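PDB 5BN3: NEQ263 from Nanoarchaeum equitans Kin4-M, which forms, together with NeqA, the core complex of an ATP synthase and probably binds ATP. Local coordinates for residues T299-V304 / K322-L327; I130-P136 / L276-M282; D119-P123 / Y339-I344; L125-K129 / Y263-L268. All coordinates share one frame; numbering follows the deposited sequence.

Interaction 1. Residues T299-V304 / K322-L327. With ADP (adenosine-5'-diphosphate), chain C.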
# COMPACT_ATOMS: atom_id res chain seq x y z
N THR B 299 -2.97 -26.41 5.72
CA THR B 299 -2.41 -27.71 5.34
C THR B 299 -1.28 -28.11 6.27
O THR B 299 -0.68 -27.27 6.95
CB THR B 299 -1.94 -27.75 3.86
OG1 THR B 299 -0.92 -26.77 3.64
CG2 THR B 299 -3.11 -27.49 2.92
N GLU B 300 -0.98 -29.40 6.31
CA GLU B 300 0.06 -29.91 7.19
C GLU B 300 1.39 -29.92 6.45
O GLU B 300 2.08 -30.95 6.39
CB GLU B 300 -0.32 -31.28 7.74
CG GLU B 300 -1.46 -31.19 8.76
CD GLU B 300 -2.30 -32.45 8.85
OE1 GLU B 300 -2.18 -33.33 7.97
OE2 GLU B 300 -3.10 -32.55 9.81
N GLY B 301 1.74 -28.77 5.90
CA GLY B 301 2.97 -28.62 5.14
C GLY B 301 2.70 -28.29 3.68
O GLY B 301 1.55 -28.18 3.25
N GLN B 302 3.78 -28.13 2.92
CA GLN B 302 3.66 -27.80 1.51
C GLN B 302 4.94 -28.13 0.75
O GLN B 302 6.03 -28.04 1.31
CB GLN B 302 3.30 -26.32 1.33
CG GLN B 302 4.41 -25.34 1.75
CD GLN B 302 4.52 -25.18 3.25
OE1 GLN B 302 3.53 -25.22 3.97
NE2 GLN B 302 5.75 -25.00 3.73
N TYR B 303 4.79 -28.52 -0.51
CA TYR B 303 5.93 -28.66 -1.40
C TYR B 303 6.02 -27.41 -2.28
O TYR B 303 5.14 -27.15 -3.10
CB TYR B 303 5.80 -29.92 -2.25
CG TYR B 303 5.64 -31.19 -1.45
CD1 TYR B 303 6.60 -31.58 -0.53
CD2 TYR B 303 4.52 -32.00 -1.61
CE1 TYR B 303 6.46 -32.74 0.21
CE2 TYR B 303 4.37 -33.17 -0.88
CZ TYR B 303 5.34 -33.53 0.03
OH TYR B 303 5.20 -34.68 0.77
N VAL B 304 7.09 -26.64 -2.10
CA VAL B 304 7.23 -25.37 -2.80
C VAL B 304 8.16 -25.50 -4.00
O VAL B 304 9.30 -25.95 -3.86
CB VAL B 304 7.76 -24.28 -1.85
CG1 VAL B 304 7.93 -22.96 -2.59
CG2 VAL B 304 6.81 -24.11 -0.67
N LYS B 322 12.17 -24.41 1.85
CA LYS B 322 10.86 -23.78 1.97
C LYS B 322 9.75 -24.81 2.11
O LYS B 322 8.68 -24.52 2.63
CB LYS B 322 10.58 -22.87 0.77
CG LYS B 322 11.39 -21.58 0.76
CD LYS B 322 10.98 -20.70 -0.41
CE LYS B 322 11.80 -19.42 -0.47
NZ LYS B 322 11.49 -18.62 -1.69
N SER B 323 10.03 -26.03 1.63
CA SER B 323 9.06 -27.11 1.73
C SER B 323 9.01 -27.67 3.15
O SER B 323 9.96 -27.52 3.92
CB SER B 323 9.38 -28.23 0.73
OG SER B 323 9.34 -27.74 -0.60
N LEU B 324 7.90 -28.31 3.48
CA LEU B 324 7.67 -28.81 4.82
C LEU B 324 6.60 -29.89 4.83
O LEU B 324 5.59 -29.78 4.15
CB LEU B 324 7.23 -27.66 5.74
CG LEU B 324 6.72 -28.07 7.13
CD1 LEU B 324 7.86 -28.66 7.95
CD2 LEU B 324 6.09 -26.89 7.86
N SER B 325 6.85 -30.95 5.60
CA SER B 325 5.81 -31.91 5.93
C SER B 325 5.72 -31.95 7.45
O SER B 325 6.64 -32.43 8.11
CB SER B 325 6.14 -33.30 5.38
OG SER B 325 5.18 -34.25 5.80
N ARG B 326 4.62 -31.44 8.00
CA ARG B 326 4.48 -31.30 9.45
C ARG B 326 4.47 -32.62 10.19
O ARG B 326 5.01 -32.72 11.30
CB ARG B 326 3.21 -30.52 9.80
CG ARG B 326 3.32 -29.02 9.66
CD ARG B 326 2.01 -28.33 9.97
NE ARG B 326 1.88 -27.08 9.24
CZ ARG B 326 2.30 -25.90 9.69
NH1 ARG B 326 2.88 -25.81 10.87
NH2 ARG B 326 2.13 -24.81 8.95
N LEU B 327 3.87 -33.64 9.59
CA LEU B 327 3.67 -34.91 10.27
C LEU B 327 4.77 -35.91 9.95
O LEU B 327 4.77 -37.03 10.46
CB LEU B 327 2.30 -35.50 9.91
CG LEU B 327 1.09 -34.60 10.17
CD1 LEU B 327 -0.21 -35.33 9.87
CD2 LEU B 327 1.09 -34.12 11.61
PB ADP C . 3.14 -23.36 13.34
O1B ADP C . 3.87 -22.09 13.69
O2B ADP C . 2.18 -23.85 14.39
O3B ADP C . 2.59 -23.37 11.94
PA ADP C . 4.33 -25.88 14.06
O1A ADP C . 4.28 -25.70 15.55
O2A ADP C . 3.32 -26.77 13.38
O3A ADP C . 4.34 -24.44 13.34
O5' ADP C . 5.80 -26.42 13.68
C5' ADP C . 6.20 -26.50 12.31
C4' ADP C . 7.25 -27.59 12.14
O4' ADP C . 8.42 -27.28 12.90
C3' ADP C . 6.70 -28.92 12.62
O3' ADP C . 6.84 -29.90 11.59
C2' ADP C . 7.55 -29.28 13.82
O2' ADP C . 7.91 -30.66 13.81
C1' ADP C . 8.79 -28.40 13.71
N9 ADP C . 9.19 -27.94 15.07
C8 ADP C . 8.76 -26.83 15.69
N7 ADP C . 9.33 -26.71 16.92
C5 ADP C . 10.15 -27.77 17.09
C6 ADP C . 11.06 -28.25 18.16
N6 ADP C . 11.21 -27.57 19.32
N1 ADP C . 11.73 -29.40 17.92
C2 ADP C . 11.59 -30.09 16.77
N3 ADP C . 10.79 -29.71 15.76
C4 ADP C . 10.06 -28.57 15.86
O HOH W 1 1.83 -25.72 5.86
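Arg-326 lies alongside Glu-300 where a short antiparallel strand pair, 301-304 with 324-325, ends and the chain delivers what is consistent with the arginine finger of the ATP synthase alpha/beta family. Its CG stands anti to the carbonyl carbon (chi1 -80°), and the extended chain passes Glu-300, CD lying 3.7 Å from Glu-300 CA. The guanidinium thus arrives beside ADP, where NH1 donates to O3B at 2.7 Å and more weakly to O2A and O3A, so one nitrogen serves both phosphates. NE gives a weak bond to Thr-299 O, and NH2 bonds Gly-296 O and water 1, which fixes the rotation of the flat group. With an alanine here, the diphosphate would probably lose its positive partner from this subunit, and water 1 would lose the N-H of NH2. ADP is also hydrogen-bonded by the neighbouring V-type ATP synthase alpha chain, through Lys-229 and backbone nitrogens such as those of Gly-226 and Gly-228.

Gln-302 has CG wedged between the backbone N and carbonyl carbon (chi1 67°) and bends at chi2. Its amide therefore turns across Leu-324 CB, and NE2 reaches Lys-322 O at 3.2 Å, the acceptor lying in the plane of the amide and the donor in that of the carbonyl. Amide OE1 lies 2.6 Å from water 1, tying glutamine to arginine. Glycine suits its place because Gly-301 CA already sits 3.0 Å from Leu-324 O, where a CB would clash. Ser-323 OG, also bonded to Asp-319 O, accepts a nearly straight bond from Val-304 N, 2.9 Å away.

Interaction 2. Residues I130-P136 / L276-M282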
# COMPACT_ATOMS: atom_id res chain seq x y z
N ILE B 130 -1.47 -32.02 2.35
CA ILE B 130 -0.27 -31.26 2.03
C ILE B 130 -0.37 -30.61 0.66
O ILE B 130 -0.74 -31.27 -0.32
CB ILE B 130 1.01 -32.13 2.16
CG1 ILE B 130 2.25 -31.36 1.73
CG2 ILE B 130 0.87 -33.39 1.34
CD1 ILE B 130 3.51 -31.85 2.39
N ALA B 131 -0.07 -29.32 0.58
CA ALA B 131 -0.27 -28.57 -0.65
C ALA B 131 0.98 -28.52 -1.52
O ALA B 131 2.09 -28.71 -1.04
CB ALA B 131 -0.73 -27.16 -0.32
N ILE B 132 0.78 -28.27 -2.81
CA ILE B 132 1.87 -27.92 -3.70
C ILE B 132 1.71 -26.44 -4.08
O ILE B 132 0.68 -26.05 -4.62
CB ILE B 132 1.88 -28.79 -4.97
CG1 ILE B 132 2.04 -30.27 -4.61
CG2 ILE B 132 3.00 -28.36 -5.91
CD1 ILE B 132 1.89 -31.20 -5.80
N PHE B 133 2.72 -25.63 -3.76
CA PHE B 133 2.72 -24.22 -4.13
C PHE B 133 3.62 -24.06 -5.34
O PHE B 133 4.77 -24.52 -5.32
CB PHE B 133 3.29 -23.34 -3.00
CG PHE B 133 2.43 -23.26 -1.77
CD1 PHE B 133 1.21 -23.91 -1.69
CD2 PHE B 133 2.85 -22.51 -0.68
CE1 PHE B 133 0.43 -23.82 -0.54
CE2 PHE B 133 2.08 -22.41 0.46
CZ PHE B 133 0.87 -23.07 0.53
N SER B 134 3.14 -23.39 -6.38
CA SER B 134 3.96 -23.19 -7.57
C SER B 134 3.90 -21.77 -8.12
O SER B 134 2.84 -21.15 -8.12
CB SER B 134 3.58 -24.19 -8.67
OG SER B 134 4.31 -23.95 -9.86
N PRO B 135 5.05 -21.26 -8.59
CA PRO B 135 5.06 -20.05 -9.42
C PRO B 135 4.33 -20.36 -10.71
O PRO B 135 4.27 -21.54 -11.10
CB PRO B 135 6.55 -19.85 -9.72
CG PRO B 135 7.28 -20.60 -8.64
CD PRO B 135 6.40 -21.78 -8.31
N PRO B 136 3.77 -19.34 -11.37
CA PRO B 136 3.14 -19.59 -12.68
C PRO B 136 4.13 -20.22 -13.65
O PRO B 136 5.30 -19.82 -13.67
CB PRO B 136 2.77 -18.19 -13.16
CG PRO B 136 2.57 -17.41 -11.90
CD PRO B 136 3.59 -17.95 -10.93
N LEU B 276 -5.02 -35.76 1.02
CA LEU B 276 -5.45 -34.60 0.25
C LEU B 276 -4.27 -33.76 -0.22
O LEU B 276 -3.44 -33.34 0.59
CB LEU B 276 -6.42 -33.76 1.08
CG LEU B 276 -6.95 -32.46 0.46
CD1 LEU B 276 -7.65 -32.75 -0.84
CD2 LEU B 276 -7.90 -31.77 1.43
N ILE B 277 -4.21 -33.50 -1.52
CA ILE B 277 -3.16 -32.66 -2.08
C ILE B 277 -3.77 -31.50 -2.87
O ILE B 277 -4.08 -31.64 -4.06
CB ILE B 277 -2.19 -33.46 -2.97
CG1 ILE B 277 -1.58 -34.62 -2.18
CG2 ILE B 277 -1.09 -32.57 -3.52
CD1 ILE B 277 -0.64 -35.50 -2.98
N PRO B 278 -3.96 -30.35 -2.21
CA PRO B 278 -4.44 -29.14 -2.89
C PRO B 278 -3.28 -28.49 -3.63
O PRO B 278 -2.18 -28.42 -3.09
CB PRO B 278 -4.88 -28.23 -1.74
CG PRO B 278 -4.86 -29.09 -0.49
CD PRO B 278 -3.83 -30.14 -0.76
N MET B 279 -3.52 -28.04 -4.85
CA MET B 279 -2.47 -27.38 -5.62
C MET B 279 -2.88 -25.95 -5.90
O MET B 279 -4.05 -25.67 -6.20
CB MET B 279 -2.24 -28.12 -6.94
CG MET B 279 -1.67 -29.51 -6.79
SD MET B 279 -1.66 -30.38 -8.37
CE MET B 279 -3.33 -31.01 -8.41
N LEU B 280 -1.92 -25.03 -5.80
CA LEU B 280 -2.20 -23.63 -6.11
C LEU B 280 -1.03 -22.92 -6.78
O LEU B 280 0.13 -23.27 -6.58
CB LEU B 280 -2.66 -22.87 -4.86
CG LEU B 280 -1.76 -22.78 -3.63
CD1 LEU B 280 -0.81 -21.59 -3.72
CD2 LEU B 280 -2.60 -22.67 -2.37
N THR B 281 -1.37 -21.92 -7.59
CA THR B 281 -0.38 -21.04 -8.17
C THR B 281 -0.22 -19.85 -7.24
O THR B 281 -1.21 -19.22 -6.86
CB THR B 281 -0.83 -20.54 -9.56
OG1 THR B 281 -1.00 -21.66 -10.44
CG2 THR B 281 0.19 -19.58 -10.15
N MET B 282 1.02 -19.55 -6.84
CA MET B 282 1.30 -18.35 -6.06
C MET B 282 1.37 -17.18 -7.03
O MET B 282 2.35 -17.07 -7.76
CB MET B 282 2.63 -18.49 -5.32
CG MET B 282 2.72 -19.68 -4.37
SD MET B 282 4.29 -19.77 -3.48
CE MET B 282 5.38 -20.41 -4.76
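Parallel strands 131-134 and 276-281, in the core sheet of a P-loop-NTPase-type domain, pair Ile-132 with Met-279, Phe-133 with Leu-280 and Ser-134 with Thr-281. Their backbones exchange regular bonds, among them Leu-280 N to Ile-132 O at 3.0 Å, and the last, Met-282 N to Ser-134 O, is 2.7 Å long. The flat ring of Phe-133 lies beside Leu-280; ring CD1 is 3.7 Å from Leu-280 CG, and CE1 rests on CD2 at the same distance. Leu-280 manages this with chi1 at 59°, which swings both methyls to the ring. Met-282 crosses Phe-133 at about a right angle, its SD 5.2 Å from the ring centroid in an oblique Met-aromatic contact. Were the ring of Phe-133 cut back to an alanine, a gap would probably open beside Leu-280 and the methionine sulfur would lose its aromatic partner. On the other face Ile-132 and Met-279 lie side by side. At the strand ends Thr-281 turns CG2 to Pro-136 CG at 3.7 Å, while its OG1 bonds Asp-227. Helix 140-151 packs on the face of Ile-132, Ser-134 and Met-279, helix 290-296 covers that of Phe-133 and Leu-280, and strands 301-304 and 220-226 flank the pair.

Interaction 3. Residues D119-P123 / Y339-I344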
# COMPACT_ATOMS: atom_id res chain seq x y z
N ASP B 119 10.59 -37.82 -0.39
CA ASP B 119 10.62 -38.97 0.53
C ASP B 119 11.58 -38.87 1.73
O ASP B 119 11.24 -39.29 2.83
CB ASP B 119 10.90 -40.26 -0.24
CG ASP B 119 9.74 -40.69 -1.12
OD1 ASP B 119 8.62 -40.18 -0.91
OD2 ASP B 119 9.95 -41.54 -2.00
N VAL B 120 12.77 -38.32 1.51
CA VAL B 120 13.76 -38.24 2.58
C VAL B 120 13.40 -37.22 3.66
O VAL B 120 13.19 -37.58 4.81
CB VAL B 120 15.17 -37.94 2.03
CG1 VAL B 120 16.17 -37.82 3.17
CG2 VAL B 120 15.61 -39.03 1.07
N ALA B 121 13.32 -35.95 3.27
CA ALA B 121 13.14 -34.88 4.25
C ALA B 121 11.69 -34.48 4.48
O ALA B 121 11.34 -34.01 5.55
CB ALA B 121 13.97 -33.68 3.86
N HIS B 122 10.84 -34.65 3.47
CA HIS B 122 9.45 -34.19 3.59
C HIS B 122 8.41 -35.23 3.17
O HIS B 122 7.55 -34.94 2.34
CB HIS B 122 9.25 -32.93 2.74
CG HIS B 122 10.35 -31.92 2.89
ND1 HIS B 122 10.61 -31.26 4.07
CD2 HIS B 122 11.26 -31.45 1.99
CE1 HIS B 122 11.63 -30.43 3.90
NE2 HIS B 122 12.04 -30.53 2.65
N PRO B 123 8.47 -36.44 3.76
CA PRO B 123 7.59 -37.50 3.26
C PRO B 123 6.11 -37.24 3.51
O PRO B 123 5.74 -36.63 4.52
CB PRO B 123 8.04 -38.74 4.05
CG PRO B 123 8.62 -38.19 5.31
CD PRO B 123 9.27 -36.89 4.91
N TYR B 339 19.07 -39.17 8.28
CA TYR B 339 19.35 -38.76 6.91
C TYR B 339 18.68 -37.44 6.55
O TYR B 339 19.27 -36.60 5.88
CB TYR B 339 18.93 -39.85 5.92
CG TYR B 339 20.00 -40.89 5.66
CD1 TYR B 339 21.00 -40.65 4.72
CD2 TYR B 339 20.01 -42.09 6.34
CE1 TYR B 339 21.98 -41.59 4.48
CE2 TYR B 339 20.99 -43.04 6.10
CZ TYR B 339 21.97 -42.78 5.17
OH TYR B 339 22.95 -43.71 4.93
N ALA B 340 17.44 -37.26 7.01
CA ALA B 340 16.71 -36.03 6.74
C ALA B 340 17.40 -34.83 7.38
O ALA B 340 17.54 -33.78 6.75
CB ALA B 340 15.28 -36.14 7.24
N ASP B 341 17.82 -35.00 8.63
CA ASP B 341 18.50 -33.94 9.35
C ASP B 341 19.82 -33.56 8.68
O ASP B 341 20.12 -32.37 8.52
CB ASP B 341 18.74 -34.36 10.81
CG ASP B 341 18.82 -33.17 11.75
OD1 ASP B 341 17.96 -32.27 11.66
OD2 ASP B 341 19.75 -33.14 12.59
N ILE B 342 20.60 -34.55 8.29
CA ILE B 342 21.90 -34.31 7.65
C ILE B 342 21.72 -33.62 6.29
O ILE B 342 22.51 -32.76 5.92
CB ILE B 342 22.72 -35.63 7.52
CG1 ILE B 342 24.10 -35.48 8.17
CG2 ILE B 342 22.86 -36.07 6.07
CD1 ILE B 342 25.09 -34.69 7.34
N LEU B 343 20.66 -33.99 5.57
CA LEU B 343 20.41 -33.41 4.26
C LEU B 343 20.01 -31.95 4.38
O LEU B 343 20.57 -31.08 3.72
CB LEU B 343 19.31 -34.19 3.53
CG LEU B 343 18.73 -33.53 2.27
CD1 LEU B 343 19.76 -33.49 1.15
CD2 LEU B 343 17.46 -34.24 1.82
N ILE B 344 19.03 -31.68 5.25
CA ILE B 344 18.50 -30.34 5.42
C ILE B 344 19.54 -29.36 5.96
O ILE B 344 19.73 -28.27 5.42
CB ILE B 344 17.27 -30.35 6.36
CG1 ILE B 344 16.10 -31.09 5.70
CG2 ILE B 344 16.86 -28.94 6.72
CD1 ILE B 344 15.69 -30.50 4.36
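Ile-344, on helix 334-356 of the C-terminal region, presses on Ala-121 and His-122 in the loop between helix 116-119 and strand 124-125, joining the helical part of the protein to its nucleotide-binding domain. Beyond CB, which itself stays back from the loop, CG1 stands anti to the carbonyl carbon (chi1 -67°) and comes 3.8 Å from Ala-121 CB. A further turn at chi2 (-57°) carries the tip, CD1, to 3.6 Å from that same methyl and to 4.0 Å from His-122 NE2. The alanine methyl is thus caught between two neighbours, for it also sits over the centre of one face of the His-122 ring, 3.8 Å above the plane. The imidazole itself is held by a hydrogen bond from NE2 to Leu-320 O, and Arg-412 of the V-type ATP synthase alpha chain packs on both His-122 and Ile-344.

One turn earlier on the helix, Ala-340 offers only a methyl, which allows close approach: its CB lies 3.5 Å from Val-120 O, and the CA atoms of Ala-121 and Ala-340 are 4.5 Å apart. Val-120 points CG1 at the helix, fitting it between Ala-340 CA and Leu-343 CD2, the latter at 4.0 Å. Leu-343 CD2 in turn reaches toward Ala-121 CB, so valine and alanine share one leucine branch. Helices 367-384 and 394-408 complete the apolar surroundings of Val-120. Mostly hydrocarbon groups, with the His-122 ring and the Val-120 carbonyl beside them, meet by van der Waals contact, so the fit rests on shape and burial and not on any directional bond between the two segments.

Interaction 4. Residues L125-K129 / Y263-L268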
# COMPACT_ATOMS: atom_id res chain seq x y z
N LEU B 125 2.42 -38.59 4.43
CA LEU B 125 1.85 -39.67 5.23
C LEU B 125 0.40 -39.94 4.84
O LEU B 125 -0.29 -39.04 4.35
CB LEU B 125 1.94 -39.34 6.73
CG LEU B 125 3.20 -39.78 7.48
CD1 LEU B 125 4.45 -39.23 6.84
CD2 LEU B 125 3.13 -39.34 8.94
N LYS B 126 -0.06 -41.17 5.04
CA LYS B 126 -1.44 -41.52 4.67
C LYS B 126 -2.44 -40.81 5.58
O LYS B 126 -2.40 -40.94 6.80
CB LYS B 126 -1.66 -43.04 4.71
CG LYS B 126 -2.92 -43.48 3.96
CD LYS B 126 -2.99 -44.99 3.79
CE LYS B 126 -3.39 -45.69 5.08
NZ LYS B 126 -3.60 -47.15 4.87
N GLY B 127 -3.34 -40.04 4.96
CA GLY B 127 -4.30 -39.26 5.70
C GLY B 127 -3.87 -37.81 5.87
O GLY B 127 -4.60 -36.99 6.40
N GLN B 128 -2.66 -37.50 5.41
CA GLN B 128 -2.14 -36.14 5.53
C GLN B 128 -2.74 -35.23 4.46
O GLN B 128 -3.11 -35.68 3.37
CB GLN B 128 -0.61 -36.15 5.42
CG GLN B 128 0.07 -34.84 5.79
CD GLN B 128 1.59 -34.96 5.83
OE1 GLN B 128 2.14 -36.02 5.54
NE2 GLN B 128 2.26 -33.87 6.19
N LYS B 129 -2.86 -33.95 4.79
CA LYS B 129 -3.18 -32.93 3.80
C LYS B 129 -1.94 -32.07 3.58
O LYS B 129 -1.40 -31.48 4.53
CB LYS B 129 -4.38 -32.08 4.24
CG LYS B 129 -4.28 -31.54 5.66
CD LYS B 129 -5.46 -30.65 6.00
CE LYS B 129 -5.28 -30.00 7.35
NZ LYS B 129 -5.36 -30.97 8.48
N TYR B 263 -10.14 -28.17 3.27
CA TYR B 263 -8.90 -28.88 3.60
C TYR B 263 -9.03 -29.86 4.76
O TYR B 263 -8.40 -30.92 4.76
CB TYR B 263 -7.78 -27.88 3.90
CG TYR B 263 -7.41 -26.95 2.77
CD1 TYR B 263 -7.59 -27.31 1.44
CD2 TYR B 263 -6.86 -25.70 3.03
CE1 TYR B 263 -7.24 -26.46 0.41
CE2 TYR B 263 -6.51 -24.84 2.01
CZ TYR B 263 -6.70 -25.22 0.70
OH TYR B 263 -6.35 -24.36 -0.31
N GLU B 264 -9.85 -29.51 5.75
CA GLU B 264 -10.00 -30.34 6.95
C GLU B 264 -10.91 -31.55 6.74
O GLU B 264 -11.07 -32.38 7.64
CB GLU B 264 -10.49 -29.50 8.14
CG GLU B 264 -9.44 -28.55 8.69
CD GLU B 264 -8.42 -29.24 9.59
OE1 GLU B 264 -7.22 -28.93 9.49
OE2 GLU B 264 -8.83 -30.09 10.42
N ARG B 265 -11.51 -31.65 5.56
CA ARG B 265 -12.27 -32.84 5.20
C ARG B 265 -11.30 -33.87 4.62
O ARG B 265 -11.41 -34.29 3.47
CB ARG B 265 -13.38 -32.51 4.20
CG ARG B 265 -14.47 -31.62 4.79
CD ARG B 265 -15.51 -31.22 3.75
NE ARG B 265 -16.46 -32.28 3.46
CZ ARG B 265 -17.43 -32.19 2.56
NH1 ARG B 265 -17.59 -31.07 1.86
NH2 ARG B 265 -18.25 -33.21 2.36
N SER B 266 -10.34 -34.25 5.45
CA SER B 266 -9.29 -35.19 5.09
C SER B 266 -8.85 -35.84 6.38
O SER B 266 -9.30 -35.46 7.46
CB SER B 266 -8.11 -34.43 4.48
OG SER B 266 -7.61 -33.48 5.40
N GLY B 267 -7.96 -36.82 6.28
CA GLY B 267 -7.39 -37.40 7.48
C GLY B 267 -7.48 -38.91 7.59
O GLY B 267 -7.81 -39.60 6.62
N LEU B 268 -7.18 -39.40 8.78
CA LEU B 268 -7.10 -40.82 9.03
C LEU B 268 -8.03 -41.22 10.16
O LEU B 268 -8.15 -40.51 11.17
CB LEU B 268 -5.66 -41.21 9.37
CG LEU B 268 -5.36 -42.66 9.74
CD1 LEU B 268 -5.56 -43.56 8.54
CD2 LEU B 268 -3.94 -42.79 10.26
O HOH W 2 -6.72 -32.09 10.95
O HOH W 3 -6.94 -33.56 8.22
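Lys-129 lays its aliphatic chain across the backbone of Tyr-263 and the hydroxyl of Ser-266, with CD 3.2 Å from Tyr-263 O, just after the type II beta turn formed by Leu-125 to Gln-128 in the nucleotide-binding domain. With CG between the backbone N and carbonyl carbon (chi1 49°) and a bend at chi4, the chain brings NZ to Glu-264 OE1, 2.9 Å away, in a salt bridge whose hydrogen bond is weak. Glu-264 meets it by bending at chi2. Water 2 takes a weak bond from NZ and donates to OE2 of that carboxylate, and water 3 links NZ to Ser-266 OG, which donates to Tyr-263 O at 2.8 Å. A second carboxylate, that of Glu-300, also bridges to NZ, so this buried ammonium is probably well compensated; a lysine has the reach to join all these groups.

The turn demands a glycine: the backbone of Gly-127 (phi 98°, psi -4°) would jam a CB against the preceding carbonyl and against Leu-268. With no CB in the way, Gly-127 and Gly-267 come within 4.0 Å, CA to CA. At that point Gly-267 CA directs a C-H at Gly-127 O, a contact of 3.0 Å.

How the interactions relate
The 130-136 segment connects interactions 1 and 2, since strand 131-134 is a neighbour of 301-304 as well as of 273-281; Tyr-303 N lies 2.8 Å from Ala-131 O. Interactions 2 and 4 alternate along the chain and meet where Leu-276 N is 3.0 Å from Gln-128 O. Gln-128 also ties interaction 4 to interaction 1, its NE2 being 2.9 Å from Glu-300 O. Interaction 3 joins interaction 1 through Ser-325 OG and Pro-123 O, 2.8 Å apart. Interaction 1 alone touches ADP. The side chain of His-122 is about 9 Å from the ADP. That of Ile-130 is about 10 Å from the ADP, so interactions 2 and 3 lie behind the ligand-contacting residues and not at the ligand.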